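Local coordinates for FAD-dependent oxidoreductase (Actinomadura kijaniata, PDB 3M9V), which is a flavin-dependent oxidoreductase of the acyl-CoA dehydrogenase family that binds dTDP and works in D-kijanose biosynthesis, probably acting on a dTDP-linked sugar, at residues A[57-61]-A[62-66]; A[287-291]-A[292-296]; A[199-202]-A[203-207]. All coordinates share one frame; numbering follows the deposited sequence.

Interaction 1 of 3, residues A[57-61]-A[62-66]; sequences DALRK and DGLMG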
ATOM      1  N   ASP A  57      36.767  18.554  -9.257  1.00 24.91           N
ATOM      2  CA  ASP A  57      38.206  18.752  -9.456  1.00 26.45           C
ATOM      3  C   ASP A  57      39.008  17.683  -8.717  1.00 26.18           C
ATOM      4  O   ASP A  57      39.931  17.105  -9.282  1.00 26.87           O
ATOM      5  CB  ASP A  57      38.694  20.154  -9.075  1.00 25.87           C
ATOM      6  CG  ASP A  57      38.228  21.221 -10.044  1.00 31.50           C
ATOM      7  OD1 ASP A  57      37.885  20.933 -11.212  1.00 34.80           O
ATOM      8  OD2 ASP A  57      38.163  22.391  -9.618  1.00 38.50           O
ATOM      9  N   ALA A  58      38.673  17.383  -7.464  1.00 26.93           N
ATOM     10  CA  ALA A  58      39.411  16.327  -6.767  1.00 27.01           C
ATOM     11  C   ALA A  58      39.295  14.936  -7.400  1.00 28.27           C
ATOM     12  O   ALA A  58      40.264  14.168  -7.405  1.00 28.18           O
ATOM     13  CB  ALA A  58      39.014  16.291  -5.279  1.00 25.05           C
ATOM     14  N   LEU A  59      38.127  14.579  -7.934  1.00 27.41           N
ATOM     15  CA  LEU A  59      37.979  13.231  -8.486  1.00 28.38           C
ATOM     16  C   LEU A  59      38.782  13.108  -9.776  1.00 30.86           C
ATOM     17  O   LEU A  59      39.352  12.051 -10.064  1.00 28.38           O
ATOM     18  CB  LEU A  59      36.510  12.894  -8.766  1.00 28.36           C
ATOM     19  CG  LEU A  59      35.560  12.887  -7.556  1.00 29.86           C
ATOM     20  CD1 LEU A  59      34.073  12.863  -7.930  1.00 24.27           C
ATOM     21  CD2 LEU A  59      35.882  11.749  -6.577  1.00 26.81           C
ATOM     22  N   ARG A  60      38.791  14.192 -10.550  1.00 31.77           N
ATOM     23  CA  ARG A  60      39.567  14.275 -11.788  1.00 34.77           C
ATOM     24  C   ARG A  60      41.050  14.025 -11.538  1.00 35.83           C
ATOM     25  O   ARG A  60      41.628  13.140 -12.158  1.00 34.77           O
ATOM     26  CB  ARG A  60      39.393  15.622 -12.500  1.00 34.37           C
ATOM     27  CG  ARG A  60      37.967  15.852 -12.991  1.00 39.73           C
ATOM     28  CD  ARG A  60      37.729  17.265 -13.510  1.00 49.70           C
ATOM     29  NE  ARG A  60      38.817  17.691 -14.383  1.00 53.40           N
ATOM     30  CZ  ARG A  60      39.650  18.693 -14.118  1.00 55.82           C
ATOM     31  NH1 ARG A  60      39.524  19.428 -13.020  1.00 53.75           N
ATOM     32  NH2 ARG A  60      40.622  18.974 -14.977  1.00 57.04           N
ATOM     33  N   LYS A  61      41.650  14.774 -10.618  1.00 37.68           N
ATOM     34  CA  LYS A  61      43.090  14.671 -10.452  1.00 40.96           C
ATOM     35  C   LYS A  61      43.442  13.360  -9.759  1.00 41.11           C
ATOM     36  O   LYS A  61      44.557  12.861  -9.918  1.00 40.70           O
ATOM     37  CB  LYS A  61      43.684  15.906  -9.771  1.00 41.86           C
ATOM     38  CG  LYS A  61      43.019  16.284  -8.458  1.00 50.57           C
ATOM     39  CD  LYS A  61      43.870  17.265  -7.647  1.00 60.07           C
ATOM     40  CE  LYS A  61      44.960  16.522  -6.867  1.00 64.33           C
ATOM     41  NZ  LYS A  61      46.225  16.321  -7.640  1.00 67.43           N
ATOM     42  N   ASP A  62      42.490  12.768  -9.039  1.00 38.92           N
ATOM     43  CA  ASP A  62      42.709  11.492  -8.365  1.00 37.14           C
ATOM     44  C   ASP A  62      42.498  10.335  -9.333  1.00 34.83           C
ATOM     45  O   ASP A  62      42.560   9.168  -8.944  1.00 34.57           O
ATOM     46  CB  ASP A  62      41.642  11.373  -7.274  1.00 40.56           C
ATOM     47  CG  ASP A  62      42.149  10.682  -6.040  1.00 45.93           C
ATOM     48  OD1 ASP A  62      43.349  10.887  -5.756  1.00 55.60           O
ATOM     49  OD2 ASP A  62      41.369   9.952  -5.389  1.00 48.11           O
ATOM     50  N   GLY A  63      42.174  10.639 -10.587  1.00 33.36           N
ATOM     51  CA  GLY A  63      41.870   9.586 -11.558  1.00 31.09           C
ATOM     52  C   GLY A  63      40.557   8.816 -11.458  1.00 29.07           C
ATOM     53  O   GLY A  63      40.271   7.963 -12.298  1.00 27.10           O
ATOM     54  N   LEU A  64      39.702   9.130 -10.490  1.00 25.54           N
ATOM     55  CA  LEU A  64      38.447   8.384 -10.378  1.00 25.77           C
ATOM     56  C   LEU A  64      37.471   8.655 -11.523  1.00 23.36           C
ATOM     57  O   LEU A  64      36.524   7.898 -11.740  1.00 23.28           O
ATOM     58  CB  LEU A  64      37.797   8.599  -9.007  1.00 24.48           C
ATOM     59  CG  LEU A  64      38.805   8.318  -7.887  1.00 29.54           C
ATOM     60  CD1 LEU A  64      38.284   8.697  -6.520  1.00 27.33           C
ATOM     61  CD2 LEU A  64      39.329   6.869  -7.871  1.00 26.72           C
ATOM     62  N   MET A  65      37.691   9.740 -12.257  1.00 22.73           N
ATOM     63  CA  MET A  65      36.894  10.040 -13.445  1.00 22.56           C
ATOM     64  C   MET A  65      37.222   9.108 -14.608  1.00 21.89           C
ATOM     65  O   MET A  65      36.519   9.060 -15.623  1.00 22.23           O
ATOM     66  CB  MET A  65      36.977  11.533 -13.786  1.00 23.45           C
ATOM     67  CG  MET A  65      36.310  12.444 -12.753  1.00 26.02           C
ATOM     68  SD  MET A  65      34.487  12.394 -12.669  1.00 29.55           S
ATOM     69  CE  MET A  65      33.956  13.261 -14.143  1.00 28.06           C
ATOM     70  N   GLY A  66      38.270   8.314 -14.420  1.00 22.15           N
ATOM     71  CA  GLY A  66      38.631   7.243 -15.345  1.00 19.06           C
ATOM     72  C   GLY A  66      38.408   5.842 -14.804  1.00 21.49           C
ATOM     73  O   GLY A  66      38.982   4.867 -15.299  1.00 20.51           O
TER

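Interaction 2 of 3, residues A[287-291]-A[292-296]; sequences EPPQA and AALTL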
ATOM      1  N   GLU A 287      14.312   7.802  26.138  1.00 49.40           N
ATOM      2  CA  GLU A 287      13.218   6.837  26.139  1.00 49.68           C
ATOM      3  C   GLU A 287      13.445   5.716  25.124  1.00 47.41           C
ATOM      4  O   GLU A 287      14.003   5.942  24.049  1.00 45.90           O
ATOM      5  CB  GLU A 287      11.895   7.543  25.842  1.00 51.05           C
ATOM      6  CG  GLU A 287      11.180   8.026  27.096  1.00 58.22           C
ATOM      7  CD  GLU A 287      11.880   9.202  27.759  1.00 66.81           C
ATOM      8  OE1 GLU A 287      11.763  10.352  27.272  1.00 66.39           O
ATOM      9  OE2 GLU A 287      12.550   8.960  28.789  1.00 71.49           O
ATOM     10  N   PRO A 288      13.005   4.498  25.471  1.00 44.05           N
ATOM     11  CA  PRO A 288      12.974   3.375  24.555  1.00 41.41           C
ATOM     12  C   PRO A 288      11.872   3.662  23.527  1.00 36.24           C
ATOM     13  O   PRO A 288      10.914   4.370  23.835  1.00 35.99           O
ATOM     14  CB  PRO A 288      12.580   2.198  25.458  1.00 41.09           C
ATOM     15  CG  PRO A 288      12.508   2.725  26.840  1.00 43.45           C
ATOM     16  CD  PRO A 288      12.271   4.198  26.710  1.00 45.15           C
ATOM     17  N   PRO A 289      12.030   3.160  22.299  1.00 31.37           N
ATOM     18  CA  PRO A 289      11.097   3.484  21.221  1.00 29.77           C
ATOM     19  C   PRO A 289       9.685   2.972  21.505  1.00 24.91           C
ATOM     20  O   PRO A 289       9.504   1.882  22.038  1.00 22.95           O
ATOM     21  CB  PRO A 289      11.698   2.780  19.993  1.00 29.32           C
ATOM     22  CG  PRO A 289      13.106   2.398  20.377  1.00 31.14           C
ATOM     23  CD  PRO A 289      13.126   2.278  21.866  1.00 32.01           C
ATOM     24  N   GLN A 290       8.676   3.733  21.109  1.00 24.65           N
ATOM     25  CA  GLN A 290       7.303   3.252  21.161  1.00 23.23           C
ATOM     26  C   GLN A 290       6.941   2.104  20.209  1.00 21.17           C
ATOM     27  O   GLN A 290       7.691   1.805  19.269  1.00 21.16           O
ATOM     28  CB  GLN A 290       6.387   4.446  20.947  1.00 23.51           C
ATOM     29  CG  GLN A 290       6.488   5.368  22.145  1.00 25.74           C
ATOM     30  CD  GLN A 290       6.110   6.763  21.731  1.00 28.23           C
ATOM     31  OE1 GLN A 290       7.019   7.504  21.314  1.00 24.73           O
ATOM     32  NE2 GLN A 290       4.909   7.086  21.789  1.00 32.39           N
ATOM     33  N   ALA A 291       5.806   1.461  20.483  1.00 18.89           N
ATOM     34  CA  ALA A 291       5.371   0.282  19.750  1.00 14.71           C
ATOM     35  C   ALA A 291       5.354   0.588  18.232  1.00 16.66           C
ATOM     36  O   ALA A 291       5.866  -0.199  17.438  1.00 14.37           O
ATOM     37  CB  ALA A 291       3.966  -0.050  20.203  1.00 16.65           C
ATOM     38  N   ALA A 292       4.812   1.735  17.824  1.00 13.76           N
ATOM     39  CA  ALA A 292       4.768   2.037  16.391  1.00 15.71           C
ATOM     40  C   ALA A 292       6.145   2.267  15.785  1.00 16.66           C
ATOM     41  O   ALA A 292       6.324   2.065  14.571  1.00 15.64           O
ATOM     42  CB  ALA A 292       3.927   3.269  16.137  1.00 12.60           C
ATOM     43  N   ALA A 293       7.104   2.711  16.604  1.00 14.92           N
ATOM     44  CA  ALA A 293       8.439   2.995  16.082  1.00 15.84           C
ATOM     45  C   ALA A 293       9.150   1.670  15.864  1.00 13.74           C
ATOM     46  O   ALA A 293       9.868   1.513  14.869  1.00 16.75           O
ATOM     47  CB  ALA A 293       9.252   3.939  17.008  1.00 13.62           C
ATOM     48  N   LEU A 294       8.920   0.698  16.744  1.00 14.68           N
ATOM     49  CA  LEU A 294       9.602  -0.596  16.598  1.00 14.36           C
ATOM     50  C   LEU A 294       9.068  -1.259  15.336  1.00 12.85           C
ATOM     51  O   LEU A 294       9.806  -1.916  14.599  1.00 15.34           O
ATOM     52  CB  LEU A 294       9.265  -1.535  17.764  1.00 16.52           C
ATOM     53  CG  LEU A 294       9.862  -1.109  19.112  1.00 20.35           C
ATOM     54  CD1 LEU A 294       9.395  -2.097  20.178  1.00 21.33           C
ATOM     55  CD2 LEU A 294      11.378  -1.026  19.024  1.00 17.24           C
ATOM     56  N   THR A 295       7.776  -1.085  15.086  1.00  9.24           N
ATOM     57  CA  THR A 295       7.141  -1.770  13.951  1.00 13.89           C
ATOM     58  C   THR A 295       7.636  -1.130  12.650  1.00 12.54           C
ATOM     59  O   THR A 295       8.068  -1.855  11.762  1.00 16.89           O
ATOM     60  CB  THR A 295       5.607  -1.664  14.077  1.00 13.60           C
ATOM     61  OG1 THR A 295       5.183  -2.378  15.243  1.00 15.16           O
ATOM     62  CG2 THR A 295       4.880  -2.240  12.843  1.00 14.95           C
ATOM     63  N   LEU A 296       7.648   0.197  12.547  1.00 13.63           N
ATOM     64  CA  LEU A 296       8.284   0.935  11.441  1.00 14.33           C
ATOM     65  C   LEU A 296       9.733   0.523  11.142  1.00 14.91           C
ATOM     66  O   LEU A 296      10.120   0.273   9.993  1.00 15.17           O
ATOM     67  CB  LEU A 296       8.247   2.440  11.738  1.00 14.76           C
ATOM     68  CG  LEU A 296       6.921   3.124  11.357  1.00 20.10           C
ATOM     69  CD1 LEU A 296       7.095   4.591  11.692  1.00 25.23           C
ATOM     70  CD2 LEU A 296       6.681   2.946   9.861  1.00 21.44           C
TER

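Interaction 3 of 3, residues A[199-202]-A[203-207]; sequences PVVT and RDTPG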
ATOM      1  N   PRO A 199      26.686  13.082 -32.594  1.00 28.61           N
ATOM      2  CA  PRO A 199      27.831  13.973 -32.679  1.00 27.67           C
ATOM      3  C   PRO A 199      28.427  14.223 -31.295  1.00 29.41           C
ATOM      4  O   PRO A 199      27.690  14.255 -30.306  1.00 30.25           O
ATOM      5  CB  PRO A 199      27.229  15.254 -33.250  1.00 27.86           C
ATOM      6  CG  PRO A 199      25.803  15.217 -32.938  1.00 24.71           C
ATOM      7  CD  PRO A 199      25.412  13.763 -32.889  1.00 29.95           C
ATOM      8  N   VAL A 200      29.742  14.403 -31.208  1.00 28.33           N
ATOM      9  CA  VAL A 200      30.350  14.802 -29.944  1.00 27.86           C
ATOM     10  C   VAL A 200      30.764  16.269 -30.081  1.00 27.90           C
ATOM     11  O   VAL A 200      31.602  16.567 -30.934  1.00 26.47           O
ATOM     12  CB  VAL A 200      31.592  13.926 -29.642  1.00 28.09           C
ATOM     13  CG1 VAL A 200      32.328  14.445 -28.422  1.00 29.68           C
ATOM     14  CG2 VAL A 200      31.196  12.470 -29.428  1.00 27.69           C
ATOM     15  N   VAL A 201      30.199  17.159 -29.268  1.00 26.83           N
ATOM     16  CA  VAL A 201      30.558  18.573 -29.235  1.00 27.45           C
ATOM     17  C   VAL A 201      31.444  18.887 -28.031  1.00 29.34           C
ATOM     18  O   VAL A 201      31.250  18.331 -26.953  1.00 28.56           O
ATOM     19  CB  VAL A 201      29.311  19.476 -29.459  1.00 29.30           C
ATOM     20  CG1 VAL A 201      28.077  18.962 -28.767  1.00 32.68           C
ATOM     21  CG2 VAL A 201      29.532  20.980 -29.237  1.00 30.94           C
ATOM     22  N   THR A 202      32.472  19.713 -28.206  1.00 28.55           N
ATOM     23  CA  THR A 202      33.332  20.055 -27.084  1.00 27.31           C
ATOM     24  C   THR A 202      32.937  21.448 -26.631  1.00 27.30           C
ATOM     25  O   THR A 202      32.249  22.201 -27.322  1.00 25.72           O
ATOM     26  CB  THR A 202      34.818  20.129 -27.459  1.00 29.61           C
ATOM     27  OG1 THR A 202      34.943  21.190 -28.417  1.00 33.94           O
ATOM     28  CG2 THR A 202      35.337  18.810 -28.045  1.00 26.18           C
ATOM     29  N   ARG A 203      33.368  21.789 -25.424  1.00 27.22           N
ATOM     30  CA  ARG A 203      32.807  22.980 -24.813  1.00 29.04           C
ATOM     31  C   ARG A 203      33.183  24.258 -25.563  1.00 29.32           C
ATOM     32  O   ARG A 203      32.442  25.237 -25.552  1.00 28.28           O
ATOM     33  CB  ARG A 203      33.291  23.077 -23.365  1.00 30.20           C
ATOM     34  CG  ARG A 203      32.432  24.039 -22.579  1.00 31.69           C
ATOM     35  CD  ARG A 203      32.911  24.150 -21.138  1.00 37.16           C
ATOM     36  NE  ARG A 203      31.912  24.915 -20.396  1.00 38.53           N
ATOM     37  CZ  ARG A 203      31.047  24.409 -19.522  1.00 39.63           C
ATOM     38  NH1 ARG A 203      30.199  25.241 -18.931  1.00 37.64           N
ATOM     39  NH2 ARG A 203      31.026  23.109 -19.240  1.00 27.44           N
ATOM     40  N   ASP A 204      34.343  24.280 -26.206  1.00 30.24           N
ATOM     41  CA  ASP A 204      34.761  25.505 -26.877  1.00 35.26           C
ATOM     42  C   ASP A 204      34.278  25.563 -28.329  1.00 34.90           C
ATOM     43  O   ASP A 204      34.814  26.350 -29.098  1.00 36.98           O
ATOM     44  CB  ASP A 204      36.294  25.570 -26.872  1.00 37.09           C
ATOM     45  CG  ASP A 204      36.914  24.303 -27.448  1.00 46.38           C
ATOM     46  OD1 ASP A 204      37.690  23.629 -26.732  1.00 57.77           O
ATOM     47  OD2 ASP A 204      36.611  23.938 -28.607  1.00 54.34           O
ATOM     48  N   THR A 205      33.317  24.748 -28.750  1.00 32.34           N
ATOM     49  CA  THR A 205      32.790  24.844 -30.113  1.00 31.00           C
ATOM     50  C   THR A 205      31.928  26.085 -30.283  1.00 30.47           C
ATOM     51  O   THR A 205      31.118  26.412 -29.424  1.00 28.96           O
ATOM     52  CB  THR A 205      31.911  23.611 -30.399  1.00 30.80           C
ATOM     53  OG1 THR A 205      32.720  22.436 -30.257  1.00 31.68           O
ATOM     54  CG2 THR A 205      31.242  23.647 -31.773  1.00 31.43           C
ATOM     55  N   PRO A 206      32.069  26.794 -31.414  1.00 30.90           N
ATOM     56  CA  PRO A 206      31.306  28.026 -31.612  1.00 28.67           C
ATOM     57  C   PRO A 206      29.804  27.723 -31.686  1.00 26.08           C
ATOM     58  O   PRO A 206      29.423  26.691 -32.248  1.00 25.20           O
ATOM     59  CB  PRO A 206      31.773  28.515 -32.995  1.00 29.36           C
ATOM     60  CG  PRO A 206      33.004  27.735 -33.309  1.00 30.02           C
ATOM     61  CD  PRO A 206      32.914  26.443 -32.567  1.00 31.40           C
ATOM     62  N   GLY A 207      28.944  28.607 -31.198  1.00 22.74           N
ATOM     63  CA  GLY A 207      27.518  28.283 -31.211  1.00 25.54           C
ATOM     64  C   GLY A 207      26.993  27.453 -30.043  1.00 26.38           C
ATOM     65  O   GLY A 207      25.783  27.254 -29.908  1.00 25.73           O
TER

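Interaction 1 of 3, residues A[57-61]-A[62-66]
L59 and R60, in the last turn of helix 53-61, meet M65 where the chain folds back just past the helix end. The touching atom of M65 is CG, which lies 4.0 Å from L59 CB and 3.8 Å from R60 CG, so it rests against the roots of two successive side chains. M65 CG stands beside its own backbone N (chi1 -67°), which sets it against this pair. Beside this, L59 and L64 cross at about a right angle and touch through their methyl ends, L59 CD2 to L64 CD1 being 3.9 Å. Three backbone bonds accompany the reversal. D62 N bonds to A58 O at 3.1 Å, while G63 N to R60 O at 3.0 Å and the weak L64 N to L59 O are the pair of a Schellman motif.

Further out, D57 lies in plane at the edge of the R60 guanidinium, with R60 NH1 and D57 OD1 in a 2.9 Å salt bridge, while R60 NH2 bonds to G137 O. D62 OD2 is held by H34 NE2, and L31 of helix 22-32 packs on both leucines. G63, with phi at 73°, completes that motif, here ending a helix of the N-terminal domain of the acyl-CoA dehydrogenase fold.

Interaction 2 of 3, residues A[287-291]-A[292-296]
The carbonyl group of A291 is gripped by T295 on both faces of its plane. T295 OG1 comes from one side, 35° out of the plane, and bonds to A291 O at 3.2 Å; T295 N approaches the same oxygen from the other face, tilted by less. The hydroxyl is placed for this by its first torsion: OG1 stands anti to the carbonyl carbon of T295 (chi1 -65°) and is thereby turned back along the helix towards the preceding turn. A291 O also takes a long, weak bond from L294 N.

One residue earlier, the carbonyl oxygen of Q290 accepts from L294 N at 3.0 Å and, weakly, from A293 N. Q290 holds the N-cap position, yet its side chain leads away from the turn, and its NE2 bonds to D393 and D396 of the second subunit. Ahead of the cap, P289 and L294 cross at about a right angle. L294 CD2 sits 3.9 Å from P289 CB and 4.1 Å from P289 CG, while A293 CB packs 4.0 Å from P289 CB. A residue just before the N-cap touching the fourth residue of the helix is the pattern of a hydrophobic staple, here closing the start of helix 291-323 in the C-terminal domain.

The same short stretch serves the tetramer. A291 and L294 pack on L294 and A291 of the third subunit, where the two T295 OG1 atoms share a weak hydrogen bond. With its hydroxyl given to A291 O, T295 is probably a tolerable polar group beside the alanine and leucine side chains that meet across this subunit contact, and its bond to T295 of the third subunit is only weak.

Interaction 3 of 3, residues A[199-202]-A[203-207]
A type I beta turn from T202 to T205 carries the chain out of strand 196-202, in the beta-rich middle domain, towards strand 208-210. Its characteristic bond runs from T205 N to T202 O, 3.1 Å long and fairly straight, with an N-H...O angle of 162°. The same oxygen accepts a second bond, from the T205 hydroxyl, OG1 lying 3.0 Å from T202 O. Both donors come from the same face of the carbonyl plane. With chi1 at -60°, OG1 lies beside the T205 backbone N, next to the amide that bonds the same oxygen.

T205 also has an apolar side to its contact. V201 crosses it at about a right angle, and V201 CG2 reaches T205 CB at 3.7 Å. A valine in place of T205 would remove the hydroxyl, and T202 O would probably be left with the amide as its one strong bond within the turn.

Around the turn, V201 packs on F229 and I234 of strand 225-234, and T205 on C232, so the strand end and the last turn residue both pack on strand 225-234. The extended R203 chain carries NH2 to the carbonyl oxygens of G178 and A175. At the turn's corner, T202 and D204 are joined by their side chains: T202 OG1 gives a weak bond to D204 OD2 at 3.2 Å, with D204 OD1 farther off at 4.0 Å.

Overall arrangement
All three contacts join residues close in sequence, and each marks where a regular element starts or stops: a helix end in interaction 1, a helix start in interaction 2, a strand end in interaction 3. Their settings differ. Interactions 1 and 2 are partly buried, the former against helix 22-32 of its own chain, the latter among other subunits, whereas interaction 3 is a surface turn with one buried valine. Apolar touches accompany main-chain bonds in the two helical cases; hydroxyl and carboxylate groups matter more in the turn. Threonine reinforces a backbone carbonyl in both 287-296 and 199-207, whose centres are about 57 Å apart, on opposite sides of the chain's centre.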